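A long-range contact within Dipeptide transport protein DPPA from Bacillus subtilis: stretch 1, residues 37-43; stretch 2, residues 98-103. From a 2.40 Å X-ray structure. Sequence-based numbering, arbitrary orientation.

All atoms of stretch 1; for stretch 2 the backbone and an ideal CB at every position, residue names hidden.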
# COMPACT_ATOMS: atom_id res chain seq x y z
N GLU A 37 0.98 -33.75 9.36
CA GLU A 37 0.68 -34.76 10.37
C GLU A 37 -0.28 -35.82 9.85
O GLU A 37 -0.12 -36.99 10.18
CB GLU A 37 0.14 -34.09 11.63
CG GLU A 37 1.21 -33.24 12.29
CD GLU A 37 0.76 -32.61 13.58
OE1 GLU A 37 -0.29 -31.93 13.58
OE2 GLU A 37 1.46 -32.80 14.60
N GLU A 38 -1.24 -35.41 9.04
CA GLU A 38 -2.20 -36.34 8.46
C GLU A 38 -1.46 -37.38 7.63
O GLU A 38 -1.73 -38.57 7.72
CB GLU A 38 -3.22 -35.61 7.58
CG GLU A 38 -4.19 -36.55 6.87
CD GLU A 38 -5.63 -36.02 6.84
OE1 GLU A 38 -6.13 -35.60 7.90
OE2 GLU A 38 -6.26 -36.03 5.77
N ALA A 39 -0.51 -36.91 6.83
CA ALA A 39 0.28 -37.79 6.00
C ALA A 39 1.12 -38.75 6.85
O ALA A 39 1.29 -39.92 6.50
CB ALA A 39 1.19 -36.98 5.07
N ASN A 40 1.65 -38.25 7.97
CA ASN A 40 2.46 -39.08 8.84
C ASN A 40 1.68 -40.28 9.34
O ASN A 40 2.23 -41.38 9.44
CB ASN A 40 3.02 -38.28 10.02
CG ASN A 40 4.16 -37.35 9.62
OD1 ASN A 40 4.89 -37.61 8.66
ND2 ASN A 40 4.33 -36.28 10.37
N TYR A 41 0.40 -40.10 9.64
CA TYR A 41 -0.39 -41.23 10.13
C TYR A 41 -0.35 -42.36 9.11
O TYR A 41 -0.12 -43.52 9.46
CB TYR A 41 -1.84 -40.81 10.39
CG TYR A 41 -2.03 -40.03 11.67
CD1 TYR A 41 -2.38 -38.69 11.63
CD2 TYR A 41 -1.89 -40.65 12.91
CE1 TYR A 41 -2.60 -37.98 12.80
CE2 TYR A 41 -2.10 -39.94 14.09
CZ TYR A 41 -2.46 -38.60 14.02
OH TYR A 41 -2.71 -37.88 15.18
N CYS A 42 -0.56 -42.03 7.84
CA CYS A 42 -0.55 -43.05 6.78
C CYS A 42 0.83 -43.63 6.56
O CYS A 42 0.99 -44.84 6.38
CB CYS A 42 -1.09 -42.46 5.48
SG CYS A 42 -2.82 -41.93 5.59
N ILE A 43 1.84 -42.78 6.55
CA ILE A 43 3.21 -43.23 6.36
C ILE A 43 3.60 -44.20 7.47
O ILE A 43 4.13 -45.28 7.20
CB ILE A 43 4.18 -42.04 6.36
CG1 ILE A 43 3.84 -41.10 5.20
CG2 ILE A 43 5.62 -42.53 6.22
CD1 ILE A 43 4.57 -39.76 5.25
N UNK A 98 -0.92 -47.26 -4.82
CA UNK A 98 -0.96 -45.83 -4.62
C UNK A 98 -1.98 -45.47 -3.56
O UNK A 98 -2.98 -46.16 -3.39
CB UNK A 98 -1.28 -45.11 -5.93
N UNK A 99 -1.71 -44.38 -2.84
CA UNK A 99 -2.60 -43.90 -1.79
C UNK A 99 -2.83 -42.40 -1.99
O UNK A 99 -1.89 -41.60 -1.95
CB UNK A 99 -2.02 -44.19 -0.40
N UNK A 100 -4.08 -42.01 -2.21
CA UNK A 100 -4.43 -40.60 -2.41
C UNK A 100 -4.94 -40.05 -1.09
O UNK A 100 -5.90 -40.56 -0.53
CB UNK A 100 -5.47 -40.43 -3.52
N UNK A 101 -4.28 -38.99 -0.60
CA UNK A 101 -4.63 -38.37 0.69
C UNK A 101 -5.06 -36.92 0.54
O UNK A 101 -4.50 -36.17 -0.25
CB UNK A 101 -3.44 -38.45 1.65
N UNK A 102 -6.04 -36.52 1.34
CA UNK A 102 -6.52 -35.16 1.30
C UNK A 102 -7.17 -34.78 -0.01
O UNK A 102 -7.13 -33.62 -0.43
CB UNK A 102 -5.36 -34.20 1.59
N UNK A 103 -7.77 -35.77 -0.68
CA UNK A 103 -8.44 -35.49 -1.94
C UNK A 103 -9.82 -34.87 -1.75
O UNK A 103 -10.41 -34.91 -0.67
CB UNK A 103 -8.56 -36.78 -2.76

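Stretch 1 is a helix, and stretch 2 begins as an extended strand running roughly antiparallel to it, the two axes coming no closer than 10.3 Å. Such a gap has to be filled by side chains, and the helix offers Cys42, Ala39 and the carboxylate of Glu38 to meet them.

Position 98 is out of reach of the helix, so stretch 1 sets no constraint there. It is Ala98, which makes no contact with the helix.

Position 99 is different. Its CA-to-CB bond points toward the helix, yet no helix atom lies within 5.5 Å of the ideal CB. A side chain must therefore extend some way to reach Cys42, whose CB and SG present a largely apolar surface; leucine, isoleucine, methionine or phenylalanine could all be considered. The residue is Leu99, with both chi angles in t, and its CD1 comes 4.1 Å from Cys42 CB.

Position 100 follows the alternation of a strand and is out of reach of the helix, which says little about its identity. It is Phe100.

At position 101 the strand again points CA-to-CB toward the helix. The backbones are nearest here, with the CA of this residue 7.3 Å from Ala39 CA, and the ideal CB is 5.3 Å from Cys42 SG. The small side chain of Ala39 leaves room beside Cys42, while the carboxylate of Glu38 lies nearby. A medium-sized aliphatic residue would suit the apolar part, and a polar one that could address the carboxylate is also conceivable. The deposited Leu101 has the largest covered area in the stretch. Its CD1 packs 4.0 Å from Ala39 CB and 3.8 Å from Cys42 SG, and approaches the helix backbone itself, 3.5 Å from Ala39 CA. Leu101 CD2 lies 3.2 Å from Glu38 OE2, a close contact but not a hydrogen bond.

At position 102 the chain turns a corner with phi/psi of 65/30. Positive phi favours glycine, although asparagine or aspartate can also adopt it; an ideal CB would be 4.7 Å from Glu38 OE2, making a second negative charge less attractive. The residue is Gly102. A water links it to the helix: the O of this water lies 2.5 Å from Glu38 OE2, to which it donates, and 2.9 Å from Gly102 N, from which it accepts a weak hydrogen bond.

Position 103 is out of reach of the helix; it is Tyr103, whose OH is hydrogen-bonded elsewhere in the structure.

Stretch 2 (98-103) ALFLGY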
# COMPACT_ATOMS: atom_id res chain seq x y z
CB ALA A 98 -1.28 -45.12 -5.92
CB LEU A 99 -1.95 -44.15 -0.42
CG LEU A 99 -2.84 -44.11 0.83
CD1 LEU A 99 -2.04 -44.56 2.06
CD2 LEU A 99 -3.38 -42.72 1.04
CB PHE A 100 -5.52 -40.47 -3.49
CG PHE A 100 -5.08 -40.92 -4.86
CD1 PHE A 100 -5.99 -40.92 -5.92
CD2 PHE A 100 -3.78 -41.31 -5.11
CE1 PHE A 100 -5.60 -41.31 -7.19
CE2 PHE A 100 -3.39 -41.70 -6.38
CZ PHE A 100 -4.29 -41.70 -7.42
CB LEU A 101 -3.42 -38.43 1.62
CG LEU A 101 -3.60 -38.82 3.08
CD1 LEU A 101 -2.28 -38.61 3.79
CD2 LEU A 101 -4.69 -38.01 3.76
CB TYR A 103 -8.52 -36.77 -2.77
CG TYR A 103 -7.30 -36.97 -3.65
CD1 TYR A 103 -6.01 -36.86 -3.12
CD2 TYR A 103 -7.43 -37.23 -5.00
CE1 TYR A 103 -4.89 -37.02 -3.93
CE2 TYR A 103 -6.31 -37.39 -5.82
CZ TYR A 103 -5.05 -37.28 -5.28
OH TYR A 103 -3.96 -37.41 -6.11
O HOH W 1 -7.61 -36.77 3.81
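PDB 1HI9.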